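Local coordinates for protein LamCAT (Aquimarina, PDB 6JH5) that probably hydrolyses laminarin, a beta-1,3-glucan of marine algae, as a calcium-binding glycoside hydrolase of family 16, at residues I16-V21 with Q73-W78; A88-M93 with F219-L224; G94-F99 with E121-E126. All blocks are in the same frame, centred on the assembly; numbering follows the deposited sequence.

Contact 1. Residues I16-V21 with Q73-W78; sequences ISSDWV and QGRKSW
Asp19 and Arg75 cross at about a right angle, and OD1 of Asp19 meets NH2 of Arg75 in a 2.8 Å salt bridge. Carboxylate and guanidinium do not lie flat against each other: their planes are 49° apart, and OD1 approaches the guanidinium obliquely. Arg75 NE donates a hydrogen bond to the backbone O of Ser18, 3.0 Å and nearly straight at 163°, with the acceptor in the guanidinium plane but the donor above the carbonyl plane. Bends at chi2 and chi3 bring NE back to this oxygen, at the Ser17-Trp20 type I turn. Arg75 CB sits 3.4 Å from the backbone O of Asp19, a covered oxygen with no polar partner in the model. Lys76 CE also comes within 3.5 Å of Asp19 OD1, at roughly a right angle to the Arg75 NH2 approach, although NZ stays 4.5 Å from that oxygen, beyond salt-bridge distance. Val21 adds an apolar touch, its CG2 being 4.0 Å from Arg75 CG. The other carboxylate oxygen, Asp19 OD2, accepts from Trp8 NE1. With two carboxylate oxygens spoken for, the aspartate would be fixed in rotation and probably kept ionised by nearby positive charges, tying two surface loops electrostatically.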
ATOM      1  N   ILE A  16      16.186  -6.179  -5.212  1.00 17.50           N
ATOM      2  CA  ILE A  16      14.914  -6.416  -4.500  1.00 17.70           C
ATOM      3  C   ILE A  16      15.071  -7.757  -3.805  1.00 18.45           C
ATOM      4  O   ILE A  16      15.447  -8.690  -4.436  1.00 19.71           O
ATOM      5  CB  ILE A  16      13.766  -6.403  -5.516  1.00 17.66           C
ATOM      6  CG1 ILE A  16      13.688  -5.030  -6.186  1.00 15.99           C
ATOM      7  CG2 ILE A  16      12.474  -6.775  -4.822  1.00 16.86           C
ATOM      8  CD1 ILE A  16      12.657  -4.918  -7.239  1.00 18.42           C
ATOM      9  N   SER A  17      14.753  -7.797  -2.534  1.00 17.81           N
ATOM     10  CA  SER A  17      14.936  -9.088  -1.851  1.00 20.15           C
ATOM     11  C   SER A  17      13.944 -10.116  -2.371  1.00 19.78           C
ATOM     12  O   SER A  17      12.905  -9.793  -2.859  1.00 16.32           O
ATOM     13  CB  SER A  17      14.816  -8.931  -0.408  1.00 20.58           C
ATOM     14  OG  SER A  17      13.484  -8.796  -0.040  1.00 21.93           O
ATOM     15  N   SER A  18      14.230 -11.366  -2.043  1.00 17.65           N
ATOM     16  CA  SER A  18      13.395 -12.514  -2.455  1.00 17.78           C
ATOM     17  C   SER A  18      12.159 -12.614  -1.555  1.00 16.51           C
ATOM     18  O   SER A  18      11.332 -13.454  -1.772  1.00 15.45           O
ATOM     19  CB  SER A  18      14.195 -13.753  -2.424  1.00 18.09           C
ATOM     20  OG  SER A  18      14.422 -14.116  -1.098  1.00 21.19           O
ATOM     21  N   ASP A  19      12.012 -11.660  -0.632  1.00 14.44           N
ATOM     22  CA  ASP A  19      10.815 -11.603   0.244  1.00 14.94           C
ATOM     23  C   ASP A  19       9.634 -11.030  -0.542  1.00 14.12           C
ATOM     24  O   ASP A  19       8.576 -11.046  -0.051  1.00 17.30           O
ATOM     25  CB  ASP A  19      11.092 -10.846   1.544  1.00 17.39           C
ATOM     26  CG  ASP A  19      12.178 -11.502   2.383  1.00 20.21           C
ATOM     27  OD1 ASP A  19      12.309 -12.685   2.288  1.00 21.91           O
ATOM     28  OD2 ASP A  19      12.890 -10.792   3.063  1.00 22.36           O
ATOM     29  N   TRP A  20       9.861 -10.559  -1.760  1.00 13.18           N
ATOM     30  CA  TRP A  20       8.768  -9.974  -2.572  1.00 13.79           C
ATOM     31  C   TRP A  20       8.354 -10.882  -3.738  1.00 14.04           C
ATOM     32  O   TRP A  20       9.193 -11.392  -4.401  1.00 16.14           O
ATOM     33  CB  TRP A  20       9.162  -8.606  -3.121  1.00 12.62           C
ATOM     34  CG  TRP A  20       9.525  -7.574  -2.107  1.00 13.07           C
ATOM     35  CD1 TRP A  20      10.777  -7.274  -1.679  1.00 14.07           C
ATOM     36  CD2 TRP A  20       8.642  -6.665  -1.431  1.00 12.34           C
ATOM     37  NE1 TRP A  20      10.742  -6.251  -0.784  1.00 14.53           N
ATOM     38  CE2 TRP A  20       9.449  -5.857  -0.612  1.00 12.71           C
ATOM     39  CE3 TRP A  20       7.260  -6.451  -1.439  1.00 13.11           C
ATOM     40  CZ2 TRP A  20       8.924  -4.865   0.198  1.00 13.56           C
ATOM     41  CZ3 TRP A  20       6.741  -5.472  -0.633  1.00 13.48           C
ATOM     42  CH2 TRP A  20       7.566  -4.694   0.166  1.00 13.00           C
ATOM     43  N   VAL A  21       7.044 -11.008  -3.906  1.00 13.43           N
ATOM     44  CA  VAL A  21       6.340 -11.756  -4.984  1.00 15.80           C
ATOM     45  C   VAL A  21       5.631 -10.705  -5.851  1.00 16.45           C
ATOM     46  O   VAL A  21       5.151  -9.762  -5.309  1.00 15.56           O
ATOM     47  CB  VAL A  21       5.333 -12.735  -4.342  1.00 20.78           C
ATOM     48  CG1 VAL A  21       4.543 -13.493  -5.373  1.00 25.40           C
ATOM     49  CG2 VAL A  21       6.058 -13.699  -3.432  1.00 26.21           C
ATOM     50  N   GLN A  73       3.422 -11.531   0.624  1.00 12.44           N
ATOM     51  CA  GLN A  73       2.510 -12.671   0.869  1.00 13.42           C
ATOM     52  C   GLN A  73       3.254 -13.967   0.551  1.00 13.46           C
ATOM     53  O   GLN A  73       3.835 -14.058  -0.467  1.00 15.97           O
ATOM     54  CB  GLN A  73       1.283 -12.545  -0.033  1.00 13.57           C
ATOM     55  CG  GLN A  73       0.243 -13.622   0.201  1.00 14.15           C
ATOM     56  CD  GLN A  73      -0.974 -13.419  -0.662  1.00 13.48           C
ATOM     57  OE1 GLN A  73      -0.946 -12.728  -1.650  1.00 14.00           O
ATOM     58  NE2 GLN A  73      -2.052 -14.044  -0.261  1.00 15.22           N
ATOM     59  N   GLY A  74       3.219 -14.908   1.483  1.00 13.79           N
ATOM     60  CA  GLY A  74       3.870 -16.214   1.295  1.00 16.06           C
ATOM     61  C   GLY A  74       5.339 -16.194   1.663  1.00 16.73           C
ATOM     62  O   GLY A  74       5.972 -17.218   1.565  1.00 18.38           O
ATOM     63  N   ARG A  75       5.835 -15.035   2.058  1.00 15.34           N
ATOM     64  CA  ARG A  75       7.255 -14.913   2.434  1.00 15.79           C
ATOM     65  C   ARG A  75       7.378 -14.341   3.848  1.00 15.75           C
ATOM     66  O   ARG A  75       8.057 -14.913   4.642  1.00 16.97           O
ATOM     67  CB  ARG A  75       7.959 -13.995   1.428  1.00 16.75           C
ATOM     68  CG  ARG A  75       7.986 -14.502  -0.011  1.00 17.19           C
ATOM     69  CD  ARG A  75       8.893 -15.711  -0.272  1.00 20.15           C
ATOM     70  NE  ARG A  75      10.239 -15.417   0.189  1.00 20.25           N
ATOM     71  CZ  ARG A  75      10.816 -15.898   1.268  1.00 19.83           C
ATOM     72  NH1 ARG A  75      10.272 -16.890   1.939  1.00 19.59           N
ATOM     73  NH2 ARG A  75      11.991 -15.431   1.624  1.00 23.36           N
ATOM     74  N   LYS A  76       6.758 -13.183   4.085  1.00 14.53           N
ATOM     75  CA  LYS A  76       6.861 -12.507   5.401  1.00 14.92           C
ATOM     76  C   LYS A  76       5.523 -11.886   5.815  1.00 13.94           C
ATOM     77  O   LYS A  76       4.888 -11.272   4.999  1.00 13.59           O
ATOM     78  CB  LYS A  76       7.906 -11.390   5.345  1.00 14.59           C
ATOM     79  CG  LYS A  76       9.307 -11.837   4.979  1.00 17.10           C
ATOM     80  CD  LYS A  76      10.008 -12.632   6.070  1.00 19.22           C
ATOM     81  CE  LYS A  76      11.349 -13.155   5.605  1.00 21.28           C
ATOM     82  NZ  LYS A  76      11.966 -14.097   6.558  1.00 24.00           N
ATOM     83  N   SER A  77       5.132 -12.131   7.058  1.00 15.04           N
ATOM     84  CA  SER A  77       3.895 -11.537   7.607  1.00 13.14           C
ATOM     85  C   SER A  77       4.044 -11.360   9.110  1.00 13.55           C
ATOM     86  O   SER A  77       4.921 -11.937   9.693  1.00 15.39           O
ATOM     87  CB  SER A  77       2.665 -12.275   7.255  1.00 14.46           C
ATOM     88  OG  SER A  77       2.674 -13.501   7.905  1.00 14.95           O
ATOM     89  N   TRP A  78       3.277 -10.416   9.637  1.00 13.64           N
ATOM     90  CA  TRP A  78       3.404 -10.009  11.047  1.00 12.78           C
ATOM     91  C   TRP A  78       2.043  -9.771  11.704  1.00 13.52           C
ATOM     92  O   TRP A  78       1.155  -9.314  11.064  1.00 14.11           O
ATOM     93  CB  TRP A  78       4.203  -8.705  11.108  1.00 13.23           C
ATOM     94  CG  TRP A  78       5.528  -8.776  10.420  1.00 13.33           C
ATOM     95  CD1 TRP A  78       6.730  -9.096  10.975  1.00 14.04           C
ATOM     96  CD2 TRP A  78       5.787  -8.499   9.039  1.00 12.58           C
ATOM     97  NE1 TRP A  78       7.706  -9.059  10.031  1.00 13.94           N
ATOM     98  CE2 TRP A  78       7.160  -8.708   8.834  1.00 13.86           C
ATOM     99  CE3 TRP A  78       4.996  -8.123   7.965  1.00 13.89           C
ATOM    100  CZ2 TRP A  78       7.753  -8.527   7.598  1.00 14.04           C
ATOM    101  CZ3 TRP A  78       5.576  -7.956   6.741  1.00 13.18           C
ATOM    102  CH2 TRP A  78       6.936  -8.154   6.563  1.00 13.34           C
TER

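Contact 2. Residues A88-M93 with F219-L224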
ATOM      1  N   ALA A  88       8.781   8.495  -1.996  1.00 13.28           N
ATOM      2  CA  ALA A  88       8.605   9.692  -2.829  1.00 14.09           C
ATOM      3  C   ALA A  88       7.731   9.213  -3.986  1.00 13.67           C
ATOM      4  O   ALA A  88       8.041   8.237  -4.557  1.00 13.73           O
ATOM      5  CB  ALA A  88       9.929  10.248  -3.297  1.00 15.57           C
ATOM      6  N   MET A  89       6.634   9.897  -4.244  1.00 13.28           N
ATOM      7  CA  MET A  89       5.734   9.369  -5.281  1.00 13.80           C
ATOM      8  C   MET A  89       5.360  10.456  -6.277  1.00 14.56           C
ATOM      9  O   MET A  89       5.405  11.592  -5.938  1.00 16.16           O
ATOM     10  CB  MET A  89       4.461   8.808  -4.635  1.00 15.64           C
ATOM     11  CG  MET A  89       3.555   9.864  -4.057  1.00 14.37           C
ATOM     12  SD  MET A  89       2.412   9.133  -2.843  1.00 17.24           S
ATOM     13  CE  MET A  89       3.419   9.114  -1.360  1.00 16.43           C
ATOM     14  N   PRO A  90       4.932  10.093  -7.488  1.00 14.70           N
ATOM     15  CA  PRO A  90       4.522  11.082  -8.462  1.00 15.13           C
ATOM     16  C   PRO A  90       3.156  11.668  -8.080  1.00 15.68           C
ATOM     17  O   PRO A  90       2.453  11.125  -7.322  1.00 17.53           O
ATOM     18  CB  PRO A  90       4.361  10.330  -9.783  1.00 18.56           C
ATOM     19  CG  PRO A  90       4.643   8.904  -9.482  1.00 16.65           C
ATOM     20  CD  PRO A  90       4.792   8.738  -7.984  1.00 14.71           C
ATOM     21  N   SER A  91       2.851  12.803  -8.678  1.00 15.52           N
ATOM     22  CA  SER A  91       1.568  13.486  -8.444  1.00 14.80           C
ATOM     23  C   SER A  91       1.032  13.883  -9.820  1.00 15.01           C
ATOM     24  O   SER A  91       1.558  14.773 -10.423  1.00 17.32           O
ATOM     25  CB  SER A  91       1.810  14.668  -7.547  1.00 18.86           C
ATOM     26  OG  SER A  91       0.633  15.422  -7.352  1.00 22.35           O
ATOM     27  N   PHE A  92       0.045  13.151 -10.301  1.00 13.90           N
ATOM     28  CA  PHE A  92      -0.547  13.451 -11.621  1.00 13.72           C
ATOM     29  C   PHE A  92      -1.951  12.860 -11.686  1.00 14.38           C
ATOM     30  O   PHE A  92      -2.239  11.938 -10.990  1.00 13.59           O
ATOM     31  CB  PHE A  92       0.323  12.938 -12.769  1.00 14.43           C
ATOM     32  CG  PHE A  92       0.506  11.448 -12.842  1.00 13.89           C
ATOM     33  CD1 PHE A  92       1.565  10.837 -12.204  1.00 14.54           C
ATOM     34  CD2 PHE A  92      -0.368  10.676 -13.572  1.00 13.74           C
ATOM     35  CE1 PHE A  92       1.734   9.471 -12.302  1.00 14.44           C
ATOM     36  CE2 PHE A  92      -0.197   9.311 -13.666  1.00 14.80           C
ATOM     37  CZ  PHE A  92       0.863   8.720 -13.040  1.00 15.68           C
ATOM     38  N   MET A  93      -2.763  13.392 -12.587  1.00 14.20           N
ATOM     39  CA  MET A  93      -4.149  12.884 -12.693  1.00 13.96           C
ATOM     40  C   MET A  93      -4.153  11.412 -13.128  1.00 13.94           C
ATOM     41  O   MET A  93      -3.572  11.076 -14.115  1.00 13.85           O
ATOM     42  CB  MET A  93      -4.956  13.754 -13.662  1.00 14.25           C
ATOM     43  CG  MET A  93      -5.142  15.178 -13.177  1.00 17.47           C
ATOM     44  SD  MET A  93      -5.957  15.346 -11.556  1.00 21.01           S
ATOM     45  CE  MET A  93      -7.430  14.390 -11.907  1.00 21.10           C
ATOM     46  N   PHE A 219       3.895  10.244 -18.044  1.00 14.06           N
ATOM     47  CA  PHE A 219       4.571   8.937 -18.216  1.00 15.82           C
ATOM     48  C   PHE A 219       5.904   9.123 -18.927  1.00 18.07           C
ATOM     49  O   PHE A 219       5.946   9.874 -19.854  1.00 17.99           O
ATOM     50  CB  PHE A 219       3.655   7.950 -18.937  1.00 15.84           C
ATOM     51  CG  PHE A 219       2.421   7.630 -18.141  1.00 15.76           C
ATOM     52  CD1 PHE A 219       1.275   8.380 -18.266  1.00 15.26           C
ATOM     53  CD2 PHE A 219       2.421   6.581 -17.254  1.00 16.80           C
ATOM     54  CE1 PHE A 219       0.157   8.092 -17.509  1.00 16.09           C
ATOM     55  CE2 PHE A 219       1.300   6.290 -16.502  1.00 16.48           C
ATOM     56  CZ  PHE A 219       0.168   7.043 -16.636  1.00 14.68           C
ATOM     57  N   PRO A 220       6.980   8.423 -18.533  1.00 18.04           N
ATOM     58  CA  PRO A 220       6.983   7.497 -17.397  1.00 18.07           C
ATOM     59  C   PRO A 220       6.980   8.157 -16.010  1.00 18.60           C
ATOM     60  O   PRO A 220       7.533   9.180 -15.847  1.00 17.95           O
ATOM     61  CB  PRO A 220       8.270   6.696 -17.630  1.00 18.60           C
ATOM     62  CG  PRO A 220       9.177   7.704 -18.264  1.00 18.92           C
ATOM     63  CD  PRO A 220       8.259   8.436 -19.221  1.00 18.63           C
ATOM     64  N   ALA A 221       6.363   7.486 -15.042  1.00 16.96           N
ATOM     65  CA  ALA A 221       6.243   8.055 -13.690  1.00 17.04           C
ATOM     66  C   ALA A 221       6.933   7.120 -12.696  1.00 16.55           C
ATOM     67  O   ALA A 221       6.721   5.954 -12.784  1.00 17.27           O
ATOM     68  CB  ALA A 221       4.788   8.222 -13.367  1.00 20.03           C
ATOM     69  N   ARG A 222       7.671   7.694 -11.767  1.00 14.71           N
ATOM     70  CA  ARG A 222       8.466   6.877 -10.820  1.00 15.64           C
ATOM     71  C   ARG A 222       8.014   7.025  -9.371  1.00 14.43           C
ATOM     72  O   ARG A 222       7.955   8.112  -8.873  1.00 15.02           O
ATOM     73  CB  ARG A 222       9.936   7.282 -10.934  1.00 16.26           C
ATOM     74  CG  ARG A 222      10.565   6.836 -12.237  1.00 18.51           C
ATOM     75  CD  ARG A 222      11.804   7.618 -12.591  1.00 21.00           C
ATOM     76  NE  ARG A 222      12.824   7.691 -11.576  1.00 20.50           N
ATOM     77  CZ  ARG A 222      13.877   6.916 -11.545  1.00 19.47           C
ATOM     78  NH1 ARG A 222      14.011   5.969 -12.445  1.00 22.29           N
ATOM     79  NH2 ARG A 222      14.785   7.085 -10.620  1.00 20.82           N
ATOM     80  N   MET A 223       7.759   5.883  -8.757  1.00 14.67           N
ATOM     81  CA  MET A 223       7.493   5.819  -7.306  1.00 16.45           C
ATOM     82  C   MET A 223       8.787   5.268  -6.691  1.00 16.59           C
ATOM     83  O   MET A 223       9.228   4.226  -7.111  1.00 15.62           O
ATOM     84  CB  MET A 223       6.306   4.901  -7.000  1.00 16.80           C
ATOM     85  CG  MET A 223       6.098   4.630  -5.548  1.00 18.78           C
ATOM     86  SD  MET A 223       4.643   3.525  -5.383  1.00 17.39           S
ATOM     87  CE  MET A 223       4.550   3.346  -3.604  1.00 20.10           C
ATOM     88  N   LEU A 224       9.368   6.020  -5.764  1.00 15.50           N
ATOM     89  CA  LEU A 224      10.646   5.629  -5.138  1.00 15.40           C
ATOM     90  C   LEU A 224      10.459   5.198  -3.681  1.00 14.39           C
ATOM     91  O   LEU A 224       9.892   5.932  -2.917  1.00 15.38           O
ATOM     92  CB  LEU A 224      11.605   6.813  -5.213  1.00 17.43           C
ATOM     93  CG  LEU A 224      11.673   7.477  -6.584  1.00 20.58           C
ATOM     94  CD1 LEU A 224      12.555   8.709  -6.501  1.00 22.49           C
ATOM     95  CD2 LEU A 224      12.206   6.525  -7.633  1.00 21.42           C
TER
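Phe92 reaches across to Phe219 and Ala221 from a loop that follows strand 81-88. Its CB points toward segment 219-224, and CG stands between the backbone N and the carbonyl carbon (chi1 64°), which directs the ring to Phe219 and Ala221. Along one ring side, near CD1 and CE1, Pro90 CB lies at the edge and in plane; CE1 itself meets the methyl of Ala221, 3.5 Å from CE1 to CB. On the other side CE2 comes to 3.8 Å from Phe219 CZ. At the tip, CZ touches both, 4.0 Å from each of Ala221 CB and Phe219 CZ. The two rings form a T-shaped pair, the Phe92 edge turned to the Phe219 face, with centroids 5.3 Å apart and planes at 71°. This packing continues a beta pairing of the family 16 jelly-roll sandwich: Ala88 and Leu224 are an antiparallel hydrogen-bonded pair, each N donating to the other's O at 2.9 Å. Pro90 has no N-H to continue the ladder, and its CD packs instead against the backbone O of Arg222, its CG 3.9 Å from Ala221 CB. Ile205 touches both phenylalanines, and the Arg222 guanidinium makes a salt bridge with Glu47, NH1 to OE2.

Contact 3. Residues G94-F99 with E121-E126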
ATOM      1  N   GLY A  94      -4.862  10.603 -12.349  1.00 13.70           N
ATOM      2  CA  GLY A  94      -5.005   9.155 -12.577  1.00 14.42           C
ATOM      3  C   GLY A  94      -4.061   8.306 -11.747  1.00 14.41           C
ATOM      4  O   GLY A  94      -4.266   7.137 -11.673  1.00 15.17           O
ATOM      5  N   SER A  95      -3.090   8.933 -11.117  1.00 13.26           N
ATOM      6  CA  SER A  95      -2.099   8.166 -10.331  1.00 13.45           C
ATOM      7  C   SER A  95      -2.709   7.607  -9.041  1.00 13.31           C
ATOM      8  O   SER A  95      -3.501   8.262  -8.440  1.00 12.74           O
ATOM      9  CB  SER A  95      -0.895   9.007 -10.032  1.00 14.10           C
ATOM     10  OG  SER A  95      -1.229  10.046  -9.163  1.00 14.67           O
ATOM     11  N   TRP A  96      -2.284   6.409  -8.662  1.00 12.15           N
ATOM     12  CA  TRP A  96      -2.799   5.796  -7.413  1.00 12.92           C
ATOM     13  C   TRP A  96      -1.719   4.949  -6.719  1.00 14.62           C
ATOM     14  O   TRP A  96      -1.809   3.746  -6.752  1.00 13.80           O
ATOM     15  CB  TRP A  96      -4.062   5.011  -7.726  1.00 13.18           C
ATOM     16  CG  TRP A  96      -4.872   4.600  -6.544  1.00 13.01           C
ATOM     17  CD1 TRP A  96      -4.665   4.858  -5.219  1.00 13.40           C
ATOM     18  CD2 TRP A  96      -6.059   3.815  -6.616  1.00 13.82           C
ATOM     19  NE1 TRP A  96      -5.650   4.284  -4.469  1.00 14.20           N
ATOM     20  CE2 TRP A  96      -6.515   3.640  -5.305  1.00 14.25           C
ATOM     21  CE3 TRP A  96      -6.753   3.223  -7.672  1.00 14.92           C
ATOM     22  CZ2 TRP A  96      -7.660   2.912  -5.018  1.00 17.20           C
ATOM     23  CZ3 TRP A  96      -7.894   2.521  -7.379  1.00 16.62           C
ATOM     24  CH2 TRP A  96      -8.328   2.361  -6.073  1.00 17.69           C
ATOM     25  N   PRO A  97      -0.688   5.582  -6.141  1.00 13.18           N
ATOM     26  CA  PRO A  97       0.331   4.876  -5.376  1.00 12.98           C
ATOM     27  C   PRO A  97      -0.199   4.414  -4.004  1.00 12.39           C
ATOM     28  O   PRO A  97      -1.028   5.041  -3.449  1.00 12.70           O
ATOM     29  CB  PRO A  97       1.492   5.872  -5.237  1.00 13.82           C
ATOM     30  CG  PRO A  97       0.959   7.210  -5.690  1.00 16.53           C
ATOM     31  CD  PRO A  97      -0.426   7.015  -6.246  1.00 13.79           C
ATOM     32  N   ALA A  98       0.358   3.308  -3.521  1.00 11.19           N
ATOM     33  CA  ALA A  98      -0.071   2.769  -2.217  1.00 10.52           C
ATOM     34  C   ALA A  98       1.011   1.920  -1.545  1.00 10.86           C
ATOM     35  O   ALA A  98       1.783   1.269  -2.202  1.00 12.07           O
ATOM     36  CB  ALA A  98      -1.327   1.964  -2.394  1.00 12.02           C
ATOM     37  N   PHE A  99       0.979   1.967  -0.223  1.00 11.06           N
ATOM     38  CA  PHE A  99       1.777   1.139   0.709  1.00 11.39           C
ATOM     39  C   PHE A  99       0.736   0.588   1.690  1.00 11.32           C
ATOM     40  O   PHE A  99       0.094   1.359   2.351  1.00 10.17           O
ATOM     41  CB  PHE A  99       2.857   2.010   1.343  1.00 11.34           C
ATOM     42  CG  PHE A  99       3.602   1.426   2.511  1.00 12.17           C
ATOM     43  CD1 PHE A  99       4.076   0.137   2.492  1.00 12.21           C
ATOM     44  CD2 PHE A  99       3.854   2.201   3.617  1.00 12.85           C
ATOM     45  CE1 PHE A  99       4.771  -0.368   3.573  1.00 11.75           C
ATOM     46  CE2 PHE A  99       4.536   1.690   4.702  1.00 13.46           C
ATOM     47  CZ  PHE A  99       5.009   0.412   4.671  1.00 12.59           C
ATOM     48  N   GLU A 121      -2.096   5.914   0.999  1.00 11.60           N
ATOM     49  CA  GLU A 121      -2.672   5.972  -0.355  1.00 12.67           C
ATOM     50  C   GLU A 121      -2.668   7.432  -0.812  1.00 12.47           C
ATOM     51  O   GLU A 121      -2.885   8.274  -0.011  1.00 12.31           O
ATOM     52  CB  GLU A 121      -4.080   5.419  -0.456  1.00 14.55           C
ATOM     53  CG  GLU A 121      -4.101   3.911  -0.487  1.00 14.96           C
ATOM     54  CD  GLU A 121      -5.536   3.421  -0.542  1.00 15.91           C
ATOM     55  OE1 GLU A 121      -6.195   3.550   0.463  1.00 15.13           O
ATOM     56  OE2 GLU A 121      -5.964   3.039  -1.619  1.00 15.72           O
ATOM     57  N   HIS A 122      -2.398   7.646  -2.086  1.00 11.96           N
ATOM     58  CA  HIS A 122      -2.487   9.001  -2.659  1.00 13.05           C
ATOM     59  C   HIS A 122      -3.192   8.894  -4.010  1.00 13.39           C
ATOM     60  O   HIS A 122      -2.981   7.919  -4.668  1.00 12.48           O
ATOM     61  CB  HIS A 122      -1.103   9.629  -2.821  1.00 13.85           C
ATOM     62  CG  HIS A 122      -1.139  11.005  -3.387  1.00 14.35           C
ATOM     63  ND1 HIS A 122      -0.934  11.255  -4.710  1.00 15.68           N
ATOM     64  CD2 HIS A 122      -1.427  12.186  -2.824  1.00 15.40           C
ATOM     65  CE1 HIS A 122      -1.060  12.536  -4.922  1.00 15.62           C
ATOM     66  NE2 HIS A 122      -1.347  13.122  -3.802  1.00 16.02           N
ATOM     67  N   VAL A 123      -3.988   9.901  -4.356  1.00 12.99           N
ATOM     68  CA  VAL A 123      -4.633   9.873  -5.693  1.00 12.81           C
ATOM     69  C   VAL A 123      -4.438  11.210  -6.390  1.00 13.34           C
ATOM     70  O   VAL A 123      -4.384  12.221  -5.736  1.00 14.11           O
ATOM     71  CB  VAL A 123      -6.138   9.550  -5.671  1.00 14.97           C
ATOM     72  CG1 VAL A 123      -6.444   8.102  -5.340  1.00 16.61           C
ATOM     73  CG2 VAL A 123      -6.892  10.490  -4.767  1.00 16.34           C
ATOM     74  N   ASN A 124      -4.305  11.117  -7.696  1.00 13.66           N
ATOM     75  CA  ASN A 124      -4.311  12.317  -8.548  1.00 13.66           C
ATOM     76  C   ASN A 124      -3.249  13.322  -8.085  1.00 14.45           C
ATOM     77  O   ASN A 124      -2.142  12.932  -7.917  1.00 15.21           O
ATOM     78  CB  ASN A 124      -5.735  12.857  -8.607  1.00 14.02           C
ATOM     79  CG  ASN A 124      -6.693  11.889  -9.266  1.00 14.84           C
ATOM     80  OD1 ASN A 124      -6.319  11.181 -10.166  1.00 15.90           O
ATOM     81  ND2 ASN A 124      -7.910  11.858  -8.781  1.00 16.28           N
ATOM     82  N   THR A 125      -3.628  14.581  -7.919  1.00 15.27           N
ATOM     83  CA  THR A 125      -2.668  15.627  -7.498  1.00 15.64           C
ATOM     84  C   THR A 125      -3.031  16.155  -6.109  1.00 16.72           C
ATOM     85  O   THR A 125      -2.689  17.254  -5.801  1.00 17.46           O
ATOM     86  CB  THR A 125      -2.605  16.750  -8.539  1.00 16.79           C
ATOM     87  OG1 THR A 125      -3.883  17.348  -8.696  1.00 16.83           O
ATOM     88  CG2 THR A 125      -2.126  16.260  -9.885  1.00 16.80           C
ATOM     89  N   GLU A 126      -3.681  15.331  -5.315  1.00 16.59           N
ATOM     90  CA  GLU A 126      -4.157  15.834  -4.009  1.00 16.13           C
ATOM     91  C   GLU A 126      -2.976  16.245  -3.143  1.00 15.80           C
ATOM     92  O   GLU A 126      -1.982  15.593  -3.156  1.00 17.59           O
ATOM     93  CB  GLU A 126      -4.961  14.779  -3.264  1.00 17.73           C
ATOM     94  CG  GLU A 126      -6.261  14.441  -3.932  1.00 17.00           C
ATOM     95  CD  GLU A 126      -7.172  13.588  -3.078  1.00 19.39           C
ATOM     96  OE1 GLU A 126      -6.722  13.109  -2.035  1.00 18.25           O
ATOM     97  OE2 GLU A 126      -8.307  13.407  -3.491  1.00 22.34           O
TER
HETATM   98  O   HOH W   1       0.072   9.961  -6.840  1.00 14.40           O
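A buried antiparallel contact, strand-like in its pairing, joins the start of strand 95-103 to the chain leaving strand 120-121, within the family 16 beta-sandwich. The evidence is a bridge between Ala98 and Glu121, a non-hydrogen-bonded pair, flanked by the bond from His122 N to Pro97 O (3.2 Å) and, further along, that from Asn124 N to Ser95 O. Beyond the latter the pairing ends in a side chain: Asn124 OD1 takes the N-H of Gly94 at 2.7 Å, in the plane of the amide carbonyl, while its ND2 donates to Pro210 O. Asn124 lies in the type II' turn from Val123 to Glu126.

Trp96 and Glu121 lie side by side and point the same way. The indole swings out with CG anti to the backbone N (chi1 -166°), and NE1 reaches Glu121 OE2 at 3.1 Å. This bond is bent, 143° at the hydrogen, and arrives from above the carboxylate plane. Val123 CG1 rests over one face of the five-membered ring, a CH-pi contact 4.0 Å from its centroid. A leucine in place of Trp96 would probably leave OE2 of Glu121 without this N-H and Val123 without a ring to lie on, letting the carboxylate turn more freely.

On the other face of the strand pair, a water joins Ser95 OG and His122 ND1, 2.7 Å from each; it donates to the serine, whose OG also bonds Phe92 O. His122 NE2 donates to Glu126 O at 2.6 Å, in the ring plane and on a lone pair, so both ring nitrogens are engaged and the imidazole's rotation is set. Asp118 and Glu121 fit the E-x-D-x-x-E signature of family 16 laminarinases, whose final glutamate is the general acid/base in relatives, consistent with an active-site position here.

In the fold
From the N terminus, the loop after strand 5-10 enters contact 1, which closes at 73-78 around 51 intervening residues and ties two surface loops. Only then does contact 2 open; closing 125 residues later, it joins the end of strand 81-88 and its following loop to strand 221-232. Contact 3, nested inside that span, joins strand 95-103 to the chain leaving strand 120-121; none of the three cross. Because 88-93 runs directly into 94-99, contacts 2 and 3 are adjacent, their centres about 9 Å apart, and touch where Met89 SD packs 3.6 Å from His122 CB. Contact 1 stands apart, its centre about 23 Å from that of contact 3, on the opposite side of the chain's centre.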